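Local coordinates for protein formate dehydrogenase (Pyrobaculum aerophilum, PDB 1QP8) that is a putative formate dehydrogenase of the D-isomer specific 2-hydroxyacid dehydrogenase family that binds NADPH and probably interconverts small 2-hydroxy acids and 2-oxo acids, at residues V37-A42 against G263-E268; G60-P65 against V209-V214; S81-V86 against L132-T137; D235-W238 against D242-K245. All coordinates share one frame; numbering follows the deposited sequence.

Contact 1. Residues V37-A42 against G263-E268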
# COMPACT_ATOMS: atom_id res chain seq x y z
N VAL A 37 -6.39 0.18 -32.63
CA VAL A 37 -4.95 0.06 -32.60
C VAL A 37 -4.40 0.44 -31.22
O VAL A 37 -5.15 0.86 -30.32
CB VAL A 37 -4.26 1.04 -33.61
CG1 VAL A 37 -4.90 0.95 -34.98
CG2 VAL A 37 -4.33 2.48 -33.07
N SER A 38 -3.08 0.31 -31.09
CA SER A 38 -2.38 0.66 -29.87
C SER A 38 -1.43 1.80 -30.27
O SER A 38 -1.19 2.75 -29.53
CB SER A 38 -1.59 -0.52 -29.36
OG SER A 38 -1.72 -0.62 -27.96
N ARG A 39 -0.89 1.68 -31.47
CA ARG A 39 -0.01 2.69 -32.01
C ARG A 39 -0.35 2.73 -33.50
O ARG A 39 -0.94 1.78 -34.03
CB ARG A 39 1.47 2.31 -31.79
CG ARG A 39 2.08 2.92 -30.53
CD ARG A 39 2.63 1.87 -29.57
NE ARG A 39 2.05 2.00 -28.23
CZ ARG A 39 2.51 2.81 -27.27
NH1 ARG A 39 3.57 3.59 -27.49
NH2 ARG A 39 1.90 2.86 -26.09
N ILE A 40 -0.03 3.82 -34.16
CA ILE A 40 -0.34 3.92 -35.58
C ILE A 40 0.64 4.89 -36.19
O ILE A 40 0.91 5.94 -35.63
CB ILE A 40 -1.80 4.37 -35.79
CG1 ILE A 40 -2.21 4.15 -37.24
CG2 ILE A 40 -1.96 5.82 -35.39
CD1 ILE A 40 -3.67 4.51 -37.54
N THR A 41 1.19 4.53 -37.34
CA THR A 41 2.15 5.38 -38.01
C THR A 41 1.51 6.21 -39.10
O THR A 41 0.38 5.94 -39.53
CB THR A 41 3.28 4.56 -38.66
OG1 THR A 41 2.73 3.74 -39.71
CG2 THR A 41 3.95 3.67 -37.62
N ALA A 42 2.23 7.22 -39.57
CA ALA A 42 1.71 8.06 -40.63
C ALA A 42 1.63 7.23 -41.90
O ALA A 42 0.83 7.52 -42.79
CB ALA A 42 2.59 9.25 -40.83
N GLY A 263 -0.14 -2.40 -14.49
CA GLY A 263 -1.30 -2.82 -15.26
C GLY A 263 -1.12 -2.49 -16.73
O GLY A 263 -0.60 -1.44 -17.08
N GLY A 264 -1.58 -3.39 -17.59
CA GLY A 264 -1.43 -3.18 -19.02
C GLY A 264 -0.30 -4.07 -19.48
O GLY A 264 -0.50 -5.25 -19.73
N TYR A 265 0.90 -3.51 -19.56
CA TYR A 265 2.07 -4.29 -19.96
C TYR A 265 2.56 -5.14 -18.78
O TYR A 265 3.52 -5.90 -18.92
CB TYR A 265 3.19 -3.36 -20.43
CG TYR A 265 2.80 -2.47 -21.58
CD1 TYR A 265 2.02 -1.33 -21.37
CD2 TYR A 265 3.19 -2.77 -22.88
CE1 TYR A 265 1.65 -0.51 -22.42
CE2 TYR A 265 2.81 -1.96 -23.95
CZ TYR A 265 2.04 -0.83 -23.71
OH TYR A 265 1.66 -0.02 -24.76
N GLY A 266 1.90 -5.02 -17.63
CA GLY A 266 2.33 -5.78 -16.47
C GLY A 266 1.44 -6.94 -16.07
O GLY A 266 1.85 -7.81 -15.30
N ASN A 267 0.22 -6.96 -16.60
CA ASN A 267 -0.72 -8.03 -16.28
C ASN A 267 -1.57 -8.38 -17.50
O ASN A 267 -2.26 -7.53 -18.06
CB ASN A 267 -1.62 -7.61 -15.13
CG ASN A 267 -2.50 -8.73 -14.64
OD1 ASN A 267 -3.47 -9.10 -15.29
ND2 ASN A 267 -2.14 -9.30 -13.49
N GLU A 268 -1.50 -9.65 -17.88
CA GLU A 268 -2.23 -10.19 -19.02
C GLU A 268 -3.73 -9.94 -18.88
O GLU A 268 -4.37 -9.42 -19.79
CB GLU A 268 -1.98 -11.69 -19.13
CG GLU A 268 -1.73 -12.22 -20.53
CD GLU A 268 -0.26 -12.50 -20.80
OE1 GLU A 268 0.36 -13.23 -19.99
OE2 GLU A 268 0.27 -12.01 -21.82
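Tyr265 pushes the hydroxyl end of its ring up to the guanidinium of Arg39, and that meeting makes up the whole contact. In this two-domain 2-hydroxyacid dehydrogenase fold it lies near the surface: residues 37-42 follow strand 22-24, far from the Rossmann sheet in the sequence, while residues 263-268 come after the last strand of that sheet and lead into helix 268-286. The two side chains approach from opposite directions. Tyr265 carries CG anti to its carbonyl carbon (chi1 -58°), which sends the ring out of the loop toward residues 37-42. The Arg39 chain bends at both chi2 and chi3 to bring its head round, and on the way it lies against His63. The planes of ring and guanidinium stand 82° apart, so the groups do not stack.

Tyr265 also meets the ring of Trp260 and packs on Arg115 of the second subunit. Just behind it the loop passes through Gly264, whose phi and psi together leave no room for a side chain, and then reaches Asn267, the N-cap of helix 268-286. There OD1 accepts from Val270 N, while ND2 binds Ile119 O of the second subunit. The bound NADPH is about 6 Å from the Tyr265 side chain. Across the contact itself, Arg39 NH2 lies 3.2 Å from Tyr265 OH, whereas Arg39 CZ is 3.9 Å from that same oxygen.

Contact 2. Residues G60-P65 against V209-V214. With NDP (NADPH dihydro-nicotinamide-adenine-dinucleotide phosphate), chain C.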
# COMPACT_ATOMS: atom_id res chain seq x y z
N GLY A 60 -3.84 6.48 -22.71
CA GLY A 60 -3.33 7.76 -23.19
C GLY A 60 -3.35 7.88 -24.69
O GLY A 60 -3.57 6.89 -25.37
N LEU A 61 -3.10 9.08 -25.22
CA LEU A 61 -3.12 9.30 -26.66
C LEU A 61 -1.97 10.17 -27.17
O LEU A 61 -1.89 10.46 -28.36
CB LEU A 61 -4.41 9.98 -27.08
CG LEU A 61 -5.70 9.61 -26.37
CD1 LEU A 61 -6.82 10.43 -26.97
CD2 LEU A 61 -6.01 8.12 -26.52
N ASP A 62 -1.09 10.59 -26.27
CA ASP A 62 0.04 11.43 -26.64
C ASP A 62 0.94 10.76 -27.68
O ASP A 62 1.54 11.44 -28.52
CB ASP A 62 0.86 11.78 -25.41
CG ASP A 62 1.30 10.54 -24.64
OD1 ASP A 62 0.44 9.88 -24.01
OD2 ASP A 62 2.52 10.24 -24.68
N HIS A 63 1.05 9.44 -27.62
CA HIS A 63 1.89 8.71 -28.56
C HIS A 63 1.39 8.72 -30.01
O HIS A 63 2.14 8.38 -30.93
CB HIS A 63 2.05 7.26 -28.10
CG HIS A 63 0.75 6.54 -27.98
ND1 HIS A 63 -0.15 6.79 -26.98
CD2 HIS A 63 0.19 5.59 -28.77
CE1 HIS A 63 -1.22 6.03 -27.14
NE2 HIS A 63 -1.04 5.29 -28.22
N LEU A 64 0.14 9.11 -30.23
CA LEU A 64 -0.40 9.15 -31.58
C LEU A 64 0.16 10.28 -32.43
O LEU A 64 0.31 11.41 -31.96
CB LEU A 64 -1.91 9.31 -31.54
CG LEU A 64 -2.77 8.23 -30.91
CD1 LEU A 64 -4.23 8.69 -31.00
CD2 LEU A 64 -2.59 6.91 -31.65
N PRO A 65 0.44 10.00 -33.72
CA PRO A 65 0.98 10.99 -34.65
C PRO A 65 0.30 12.34 -34.51
O PRO A 65 0.95 13.37 -34.42
CB PRO A 65 0.68 10.40 -36.00
CG PRO A 65 0.76 8.95 -35.76
CD PRO A 65 0.10 8.75 -34.41
N VAL A 209 2.79 7.93 -11.96
CA VAL A 209 2.27 6.71 -12.55
C VAL A 209 1.69 6.99 -13.95
O VAL A 209 1.33 6.08 -14.68
CB VAL A 209 1.24 6.05 -11.58
CG1 VAL A 209 -0.12 6.70 -11.74
CG2 VAL A 209 1.18 4.57 -11.80
N GLY A 210 1.61 8.27 -14.30
CA GLY A 210 1.13 8.63 -15.62
C GLY A 210 2.37 9.05 -16.38
O GLY A 210 3.49 9.03 -15.86
N ARG A 211 2.18 9.45 -17.63
CA ARG A 211 3.31 9.89 -18.45
C ARG A 211 4.39 10.76 -17.75
O ARG A 211 4.09 11.72 -17.05
CB ARG A 211 2.80 10.57 -19.75
CG ARG A 211 3.00 9.73 -21.00
CD ARG A 211 2.91 8.23 -20.77
NE ARG A 211 1.60 7.67 -21.06
CZ ARG A 211 1.09 6.57 -20.48
NH1 ARG A 211 1.79 5.92 -19.55
NH2 ARG A 211 -0.12 6.12 -20.83
N ALA A 212 5.65 10.38 -17.94
CA ALA A 212 6.79 11.05 -17.33
C ALA A 212 7.02 12.49 -17.80
O ALA A 212 7.38 13.36 -17.01
CB ALA A 212 8.07 10.23 -17.59
N GLU A 213 6.83 12.73 -19.09
CA GLU A 213 7.03 14.05 -19.71
C GLU A 213 6.33 15.18 -18.96
O GLU A 213 6.68 16.35 -19.14
CB GLU A 213 6.54 14.02 -21.16
CG GLU A 213 7.40 13.16 -22.11
CD GLU A 213 7.31 11.65 -21.87
OE1 GLU A 213 6.39 11.20 -21.14
OE2 GLU A 213 8.15 10.91 -22.43
N VAL A 214 5.35 14.82 -18.13
CA VAL A 214 4.59 15.78 -17.34
C VAL A 214 5.49 16.47 -16.33
O VAL A 214 5.18 17.55 -15.83
CB VAL A 214 3.45 15.07 -16.60
CG1 VAL A 214 2.84 15.96 -15.57
CG2 VAL A 214 2.41 14.65 -17.59
PA NDP C . -8.60 10.07 -17.80
O1A NDP C . -7.99 10.50 -19.10
O2A NDP C . -8.23 8.69 -18.15
O5B NDP C . -7.75 11.34 -17.14
C5B NDP C . -8.61 12.55 -17.04
C4B NDP C . -8.34 13.28 -15.68
O4B NDP C . -7.09 14.08 -15.65
C3B NDP C . -9.43 14.36 -15.32
O3B NDP C . -9.38 14.65 -13.93
C2B NDP C . -8.95 15.47 -16.25
O2B NDP C . -9.47 16.75 -16.25
C1B NDP C . -7.50 15.43 -16.00
N9A NDP C . -6.74 16.10 -17.01
C8A NDP C . -6.54 15.82 -18.33
N7A NDP C . -5.73 16.71 -18.92
C5A NDP C . -5.43 17.59 -17.91
C6A NDP C . -4.62 18.78 -17.88
N6A NDP C . -4.00 19.20 -19.00
N1A NDP C . -4.52 19.46 -16.67
C2A NDP C . -5.20 18.97 -15.56
N3A NDP C . -5.96 17.89 -15.51
C4A NDP C . -6.02 17.23 -16.73
O3 NDP C . -7.96 9.49 -16.49
PN NDP C . -6.91 8.38 -15.89
O1N NDP C . -6.86 8.43 -14.41
O2N NDP C . -7.22 6.99 -16.38
O5D NDP C . -5.42 8.79 -16.52
C5D NDP C . -5.11 8.37 -17.86
C4D NDP C . -3.65 8.78 -18.12
O4D NDP C . -2.79 8.06 -17.20
C3D NDP C . -3.21 8.39 -19.53
O3D NDP C . -3.53 9.46 -20.41
C2D NDP C . -1.70 8.11 -19.32
O2D NDP C . -0.90 9.29 -19.56
C1D NDP C . -1.61 7.56 -17.88
N1N NDP C . -1.55 6.03 -17.82
C2N NDP C . -0.36 5.47 -17.22
C3N NDP C . -0.29 4.06 -17.15
C7N NDP C . 0.99 3.42 -16.50
O7N NDP C . 0.97 2.22 -16.27
N7N NDP C . 2.04 4.25 -16.23
C4N NDP C . -1.32 3.16 -17.64
C5N NDP C . -2.44 3.86 -18.21
C6N NDP C . -2.59 5.21 -18.31
P2B NDP C . -10.68 17.01 -17.41
O1X NDP C . -10.89 18.47 -17.08
O2X NDP C . -9.98 16.73 -18.69
O3X NDP C . -11.74 16.08 -17.07
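Arg211 meets Asp62 and Gly60 at the edge of its guanidinium, with NADPH over one face, and the segment that carries it makes most sense followed from its start. Val209 leaves strand 205-208 and turns its carbonyl O toward the carboxamide nitrogen N7N of NADPH. Gly210 comes next, its CA 3.7 Å from ribose carbon C1D. Arg211 then reaches back over the nicotinamide ribose, its chain bent at chi2 and chi3. One face of the guanidinium takes the ribose hydroxyl O2D, 3.0 Å above the plane and toward the rim; the NE atom of Arg211 is 3.3 Å from O2D. At the edge, in plane, comes Asp62 OD1, in a long salt bridge of 3.9 Å to Arg211 NE, with carboxylate and guanidinium planes 34° apart.

Asp62 sits in the type I turn from Leu61 to Leu64, closed by Leu64 N to Leu61 O at 3.1 Å. Its CG lies between backbone N and carbonyl carbon (chi1 55°), which aims the carboxylate at Arg211, and OD2 has a salt bridge of its own to Arg240. Gly60 brings CA to 3.3 Å from ribose O3D, where any side chain would crowd Arg211 NH2. A leucine in place of Arg211 would probably leave Asp62 OD1 without its ion pair and O2D without the nitrogen beside it. Past Arg211 the chain runs on toward helix 217-226. Loops from both domains closing on the nicotinamide ribose are characteristic of the interdomain cofactor cleft of 2-hydroxyacid dehydrogenases.

Contact 3. Residues S81-V86 against L132-T137. With NDP (NADPH dihydro-nicotinamide-adenine-dinucleotide phosphate), chain C.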
# COMPACT_ATOMS: atom_id res chain seq x y z
N SER A 81 -10.02 1.62 -18.09
CA SER A 81 -10.01 0.24 -18.52
C SER A 81 -8.98 -0.47 -17.67
O SER A 81 -9.04 -1.69 -17.50
CB SER A 81 -9.65 0.14 -20.00
OG SER A 81 -8.73 1.16 -20.35
N ASN A 82 -8.05 0.31 -17.11
CA ASN A 82 -7.01 -0.24 -16.23
C ASN A 82 -6.89 0.62 -14.96
O ASN A 82 -5.91 0.55 -14.24
CB ASN A 82 -5.67 -0.31 -16.96
CG ASN A 82 -5.22 1.03 -17.48
OD1 ASN A 82 -4.16 1.15 -18.09
ND2 ASN A 82 -6.03 2.05 -17.26
N ALA A 83 -7.93 1.41 -14.70
CA ALA A 83 -7.94 2.30 -13.55
C ALA A 83 -7.63 1.59 -12.25
O ALA A 83 -6.77 2.04 -11.49
CB ALA A 83 -9.28 3.02 -13.46
N ASP A 84 -8.31 0.49 -11.98
CA ASP A 84 -8.05 -0.22 -10.74
C ASP A 84 -6.63 -0.73 -10.65
O ASP A 84 -5.93 -0.44 -9.68
CB ASP A 84 -9.04 -1.36 -10.58
CG ASP A 84 -10.47 -0.86 -10.50
OD1 ASP A 84 -10.78 -0.07 -9.58
OD2 ASP A 84 -11.28 -1.24 -11.37
N ALA A 85 -6.18 -1.46 -11.66
CA ALA A 85 -4.82 -2.01 -11.65
C ALA A 85 -3.78 -0.93 -11.35
O ALA A 85 -3.00 -1.05 -10.40
CB ALA A 85 -4.52 -2.67 -13.00
N VAL A 86 -3.76 0.10 -12.18
CA VAL A 86 -2.83 1.20 -12.02
C VAL A 86 -3.01 1.86 -10.65
O VAL A 86 -2.04 2.32 -10.03
CB VAL A 86 -3.06 2.26 -13.11
CG1 VAL A 86 -2.01 3.36 -13.00
CG2 VAL A 86 -3.03 1.60 -14.47
N LEU A 132 -7.28 14.08 -11.63
CA LEU A 132 -8.39 13.43 -10.94
C LEU A 132 -9.21 12.52 -11.84
O LEU A 132 -9.06 12.52 -13.06
CB LEU A 132 -9.27 14.49 -10.26
CG LEU A 132 -8.63 15.03 -8.96
CD1 LEU A 132 -9.24 16.36 -8.57
CD2 LEU A 132 -8.80 14.02 -7.86
N GLY A 133 -10.06 11.70 -11.25
CA GLY A 133 -10.86 10.81 -12.06
C GLY A 133 -10.15 9.60 -12.62
O GLY A 133 -9.06 9.70 -13.19
N GLU A 134 -10.81 8.45 -12.46
CA GLU A 134 -10.36 7.14 -12.91
C GLU A 134 -9.26 6.59 -12.03
O GLU A 134 -9.53 5.80 -11.13
CB GLU A 134 -9.91 7.19 -14.37
CG GLU A 134 -11.08 7.39 -15.35
CD GLU A 134 -12.35 6.57 -15.01
OE1 GLU A 134 -12.31 5.66 -14.16
OE2 GLU A 134 -13.41 6.84 -15.62
N ILE A 135 -8.03 7.01 -12.28
CA ILE A 135 -6.92 6.57 -11.46
C ILE A 135 -6.80 7.56 -10.31
O ILE A 135 -6.93 7.19 -9.14
CB ILE A 135 -5.60 6.56 -12.27
CG1 ILE A 135 -5.68 5.49 -13.37
CG2 ILE A 135 -4.40 6.39 -11.33
CD1 ILE A 135 -4.56 5.59 -14.41
N GLY A 136 -6.59 8.83 -10.66
CA GLY A 136 -6.45 9.86 -9.65
C GLY A 136 -7.45 9.71 -8.54
O GLY A 136 -7.10 9.67 -7.36
N THR A 137 -8.72 9.60 -8.93
CA THR A 137 -9.81 9.46 -7.99
C THR A 137 -9.75 8.24 -7.09
O THR A 137 -10.02 8.34 -5.89
CB THR A 137 -11.16 9.43 -8.73
OG1 THR A 137 -11.38 10.69 -9.38
CG2 THR A 137 -12.30 9.17 -7.76
PA NDP C . -8.60 10.07 -17.80
O1A NDP C . -7.99 10.50 -19.10
O2A NDP C . -8.23 8.69 -18.15
O5B NDP C . -7.75 11.34 -17.14
C5B NDP C . -8.61 12.55 -17.04
C4B NDP C . -8.34 13.28 -15.68
O4B NDP C . -7.09 14.08 -15.65
C3B NDP C . -9.43 14.36 -15.32
O3B NDP C . -9.38 14.65 -13.93
C2B NDP C . -8.95 15.47 -16.25
O2B NDP C . -9.47 16.75 -16.25
C1B NDP C . -7.50 15.43 -16.00
N9A NDP C . -6.74 16.10 -17.01
C8A NDP C . -6.54 15.82 -18.33
N7A NDP C . -5.73 16.71 -18.92
C5A NDP C . -5.43 17.59 -17.91
C6A NDP C . -4.62 18.78 -17.88
N6A NDP C . -4.00 19.20 -19.00
N1A NDP C . -4.52 19.46 -16.67
C2A NDP C . -5.20 18.97 -15.56
N3A NDP C . -5.96 17.89 -15.51
C4A NDP C . -6.02 17.23 -16.73
O3 NDP C . -7.96 9.49 -16.49
PN NDP C . -6.91 8.38 -15.89
O1N NDP C . -6.86 8.43 -14.41
O2N NDP C . -7.22 6.99 -16.38
O5D NDP C . -5.42 8.79 -16.52
C5D NDP C . -5.11 8.37 -17.86
C4D NDP C . -3.65 8.78 -18.12
O4D NDP C . -2.79 8.06 -17.20
C3D NDP C . -3.21 8.39 -19.53
O3D NDP C . -3.53 9.46 -20.41
C2D NDP C . -1.70 8.11 -19.32
O2D NDP C . -0.90 9.29 -19.56
C1D NDP C . -1.61 7.56 -17.88
N1N NDP C . -1.55 6.03 -17.82
C2N NDP C . -0.36 5.47 -17.22
C3N NDP C . -0.29 4.06 -17.15
C7N NDP C . 0.99 3.42 -16.50
O7N NDP C . 0.97 2.22 -16.27
N7N NDP C . 2.04 4.25 -16.23
C4N NDP C . -1.32 3.16 -17.64
C5N NDP C . -2.44 3.86 -18.21
C6N NDP C . -2.59 5.21 -18.31
P2B NDP C . -10.68 17.01 -17.41
O1X NDP C . -10.89 18.47 -17.08
O2X NDP C . -9.98 16.73 -18.69
O3X NDP C . -11.74 16.08 -17.07
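Val86 and Ile135 meet at a slant, each sending one branch to the other and keeping another part for NADPH. With its CG1 anti to the backbone N (chi1 -176°), Val86 lays that methyl 3.7 Å from Ile135 CD1; CG2 is thereby turned to the nicotinamide, 3.9 Å from C4N, the carbon that carries the hydride. Ile135 passes alongside the pyrophosphate on its way to Val86. One turn earlier on helix 83-98, Ala83 points its methyl at the backbone between Glu134 and Ile135, with CB 3.6 Å from Glu134 O. Glu134 itself turns its carboxylate to Arg138, which also pairs with Asp84.

Asn82, just before the helix, curls its amide up to the dihydropyridine ring, where OD1 stands 3.2 Å from C5N. With an alanine at Asn82, C5N and C4N would probably lose the amide oxygen beside them, leaving the ring freer to shift.

On the phosphate side Ile135 N donates to O1N at 2.8 Å, N-H...O 155°. The positive end of helix 135-145 is likely to favour the charge of the pyrophosphate there. Gly133 has a positive phi, and a side chain there would run into the preceding carbonyl; at Gly136 one would meet Leu132 CA. Strand 126-130, this glycine-rich turn and helix 135-145 together match the GxGxxG phosphate-binding motif of a Rossmann fold, with helix 83-98 packed beside it.

Contact 4. Residues D235-W238 against D242-K245. With NDP (NADPH dihydro-nicotinamide-adenine-dinucleotide phosphate), chain C.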
# COMPACT_ATOMS: atom_id res chain seq x y z
N ASP A 235 6.76 4.52 -12.32
CA ASP A 235 6.58 3.36 -13.17
C ASP A 235 6.69 3.83 -14.61
O ASP A 235 6.65 3.02 -15.53
CB ASP A 235 5.21 2.75 -12.95
CG ASP A 235 4.93 1.61 -13.90
OD1 ASP A 235 4.00 1.72 -14.74
OD2 ASP A 235 5.65 0.60 -13.79
N VAL A 236 6.82 5.13 -14.81
CA VAL A 236 6.90 5.66 -16.16
C VAL A 236 8.13 6.54 -16.35
O VAL A 236 8.54 7.24 -15.43
CB VAL A 236 5.67 6.47 -16.50
CG1 VAL A 236 5.56 6.63 -18.01
CG2 VAL A 236 4.46 5.78 -15.94
N TRP A 237 8.71 6.52 -17.54
CA TRP A 237 9.93 7.28 -17.72
C TRP A 237 10.05 8.07 -19.01
O TRP A 237 9.39 7.76 -20.00
CB TRP A 237 11.11 6.34 -17.60
CG TRP A 237 11.09 5.63 -16.32
CD1 TRP A 237 10.39 4.49 -16.01
CD2 TRP A 237 11.69 6.08 -15.10
NE1 TRP A 237 10.52 4.21 -14.66
CE2 TRP A 237 11.31 5.18 -14.08
CE3 TRP A 237 12.51 7.17 -14.77
CZ2 TRP A 237 11.72 5.33 -12.76
CZ3 TRP A 237 12.92 7.32 -13.45
CH2 TRP A 237 12.52 6.40 -12.47
N TRP A 238 10.92 9.08 -18.98
CA TRP A 238 11.15 9.91 -20.16
C TRP A 238 11.67 9.05 -21.28
O TRP A 238 11.37 9.28 -22.45
CB TRP A 238 12.14 11.03 -19.83
CG TRP A 238 11.61 11.93 -18.78
CD1 TRP A 238 10.79 13.01 -18.96
CD2 TRP A 238 11.76 11.78 -17.37
NE1 TRP A 238 10.42 13.53 -17.75
CE2 TRP A 238 11.00 12.79 -16.75
CE3 TRP A 238 12.46 10.87 -16.56
CZ2 TRP A 238 10.92 12.93 -15.36
CZ3 TRP A 238 12.39 11.01 -15.17
CH2 TRP A 238 11.62 12.03 -14.59
N ASP A 242 12.63 2.81 -23.39
CA ASP A 242 14.05 2.55 -23.58
C ASP A 242 14.64 2.23 -22.21
O ASP A 242 15.31 1.21 -22.04
CB ASP A 242 14.75 3.78 -24.16
CG ASP A 242 16.00 3.41 -24.94
OD1 ASP A 242 16.81 2.60 -24.42
OD2 ASP A 242 16.19 3.92 -26.06
N PHE A 243 14.36 3.09 -21.24
CA PHE A 243 14.82 2.95 -19.85
C PHE A 243 16.30 3.23 -19.71
O PHE A 243 16.70 4.10 -18.93
CB PHE A 243 14.52 1.55 -19.28
CG PHE A 243 13.07 1.21 -19.24
CD1 PHE A 243 12.58 0.09 -19.91
CD2 PHE A 243 12.17 2.02 -18.57
CE1 PHE A 243 11.23 -0.21 -19.93
CE2 PHE A 243 10.81 1.74 -18.59
CZ PHE A 243 10.33 0.62 -19.26
N ALA A 244 17.11 2.49 -20.45
CA ALA A 244 18.55 2.69 -20.41
C ALA A 244 18.84 4.18 -20.35
O ALA A 244 19.74 4.61 -19.63
CB ALA A 244 19.18 2.08 -21.64
N LYS A 245 18.06 4.97 -21.08
CA LYS A 245 18.25 6.41 -21.12
C LYS A 245 18.08 7.10 -19.78
O LYS A 245 18.69 8.15 -19.55
CB LYS A 245 17.29 7.02 -22.14
CG LYS A 245 17.55 6.59 -23.55
CD LYS A 245 16.52 7.19 -24.49
CE LYS A 245 16.68 6.65 -25.91
NZ LYS A 245 15.59 7.08 -26.84
PA NDP C . -8.60 10.07 -17.80
O1A NDP C . -7.99 10.50 -19.10
O2A NDP C . -8.23 8.69 -18.15
O5B NDP C . -7.75 11.34 -17.14
C5B NDP C . -8.61 12.55 -17.04
C4B NDP C . -8.34 13.28 -15.68
O4B NDP C . -7.09 14.08 -15.65
C3B NDP C . -9.43 14.36 -15.32
O3B NDP C . -9.38 14.65 -13.93
C2B NDP C . -8.95 15.47 -16.25
O2B NDP C . -9.47 16.75 -16.25
C1B NDP C . -7.50 15.43 -16.00
N9A NDP C . -6.74 16.10 -17.01
C8A NDP C . -6.54 15.82 -18.33
N7A NDP C . -5.73 16.71 -18.92
C5A NDP C . -5.43 17.59 -17.91
C6A NDP C . -4.62 18.78 -17.88
N6A NDP C . -4.00 19.20 -19.00
N1A NDP C . -4.52 19.46 -16.67
C2A NDP C . -5.20 18.97 -15.56
N3A NDP C . -5.96 17.89 -15.51
C4A NDP C . -6.02 17.23 -16.73
O3 NDP C . -7.96 9.49 -16.49
PN NDP C . -6.91 8.38 -15.89
O1N NDP C . -6.86 8.43 -14.41
O2N NDP C . -7.22 6.99 -16.38
O5D NDP C . -5.42 8.79 -16.52
C5D NDP C . -5.11 8.37 -17.86
C4D NDP C . -3.65 8.78 -18.12
O4D NDP C . -2.79 8.06 -17.20
C3D NDP C . -3.21 8.39 -19.53
O3D NDP C . -3.53 9.46 -20.41
C2D NDP C . -1.70 8.11 -19.32
O2D NDP C . -0.90 9.29 -19.56
C1D NDP C . -1.61 7.56 -17.88
N1N NDP C . -1.55 6.03 -17.82
C2N NDP C . -0.36 5.47 -17.22
C3N NDP C . -0.29 4.06 -17.15
C7N NDP C . 0.99 3.42 -16.50
O7N NDP C . 0.97 2.22 -16.27
N7N NDP C . 2.04 4.25 -16.23
C4N NDP C . -1.32 3.16 -17.64
C5N NDP C . -2.44 3.86 -18.21
C6N NDP C . -2.59 5.21 -18.31
P2B NDP C . -10.68 17.01 -17.41
O1X NDP C . -10.89 18.47 -17.08
O2X NDP C . -9.98 16.73 -18.69
O3X NDP C . -11.74 16.08 -17.07
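Phe243 and Trp237 bury nearly all the surface in this contact, each through one corner of its ring: CD1 of Trp237, CE2 and CD2 of Phe243. Both leave the backbone with CG anti to the carbonyl carbon, and the two side chains cross at about a right angle. Trp237 offers CD1, the carbon next to its indole nitrogen, and this atom sits in the plane of the Phe243 ring, at the edge, 3.8 Å from CE2. The pair is oblique, its ring planes inclined at 77°, with the centroid of the five-membered ring of Trp237 5.9 Å from that of the Phe243 phenyl.

Other groups hold each ring. Trp237 meets Phe250 edge-to-face and rests on Val255 and Ala257 of strand 255-257, while Phe243 touches Pro259 and packs against Met108 of the second subunit. The contact ties the residues just after strand 231-234 to those just before helix 247-250, on the C-terminal side of the Rossmann sheet.

Asp235, two residues before Trp237, contributes little here but belongs to the NADPH site: its OD1 lies beside the carboxamide, 3.5 Å from N7N and 3.4 Å from O7N. Backbone N-H groups of Val261 and Ala262, and the hydroxyl of Thr258, hold that buried carboxylate in place. The chemistry between the two segments is purely apolar, and the buried indole N-H is satisfied by its bond from Trp237 NE1 to Thr258 O. One aromatic pair joins the two ends of the loop, while polar bonds at Thr258 and its neighbours fix the indole and the nearby acid.

Overall arrangement
Contact 1 is a surface meeting of two polar side chains, whereas contacts 2, 3 and 4 are buried. All three of these reach NADPH: contact 2 at the nicotinamide ribose and carboxamide, contact 3 at the pyrophosphate, the adenosine ribose and C4N, contact 4 again at the carboxamide. A long ion pair crosses contact 2, methyl packing contact 3, with a backbone amide on the phosphate, and aromatic carbon contact 4. Contacts 2 and 4 abut where Ala212 meets Trp237 and Trp238, and contact 2 meets contact 3 through Val209 and Val86. Contact 1 adjoins contact 2 through Ser38 and His63. Contacts 1, 3 and 4 also touch the second subunit, so pocket and dimer interface share elements.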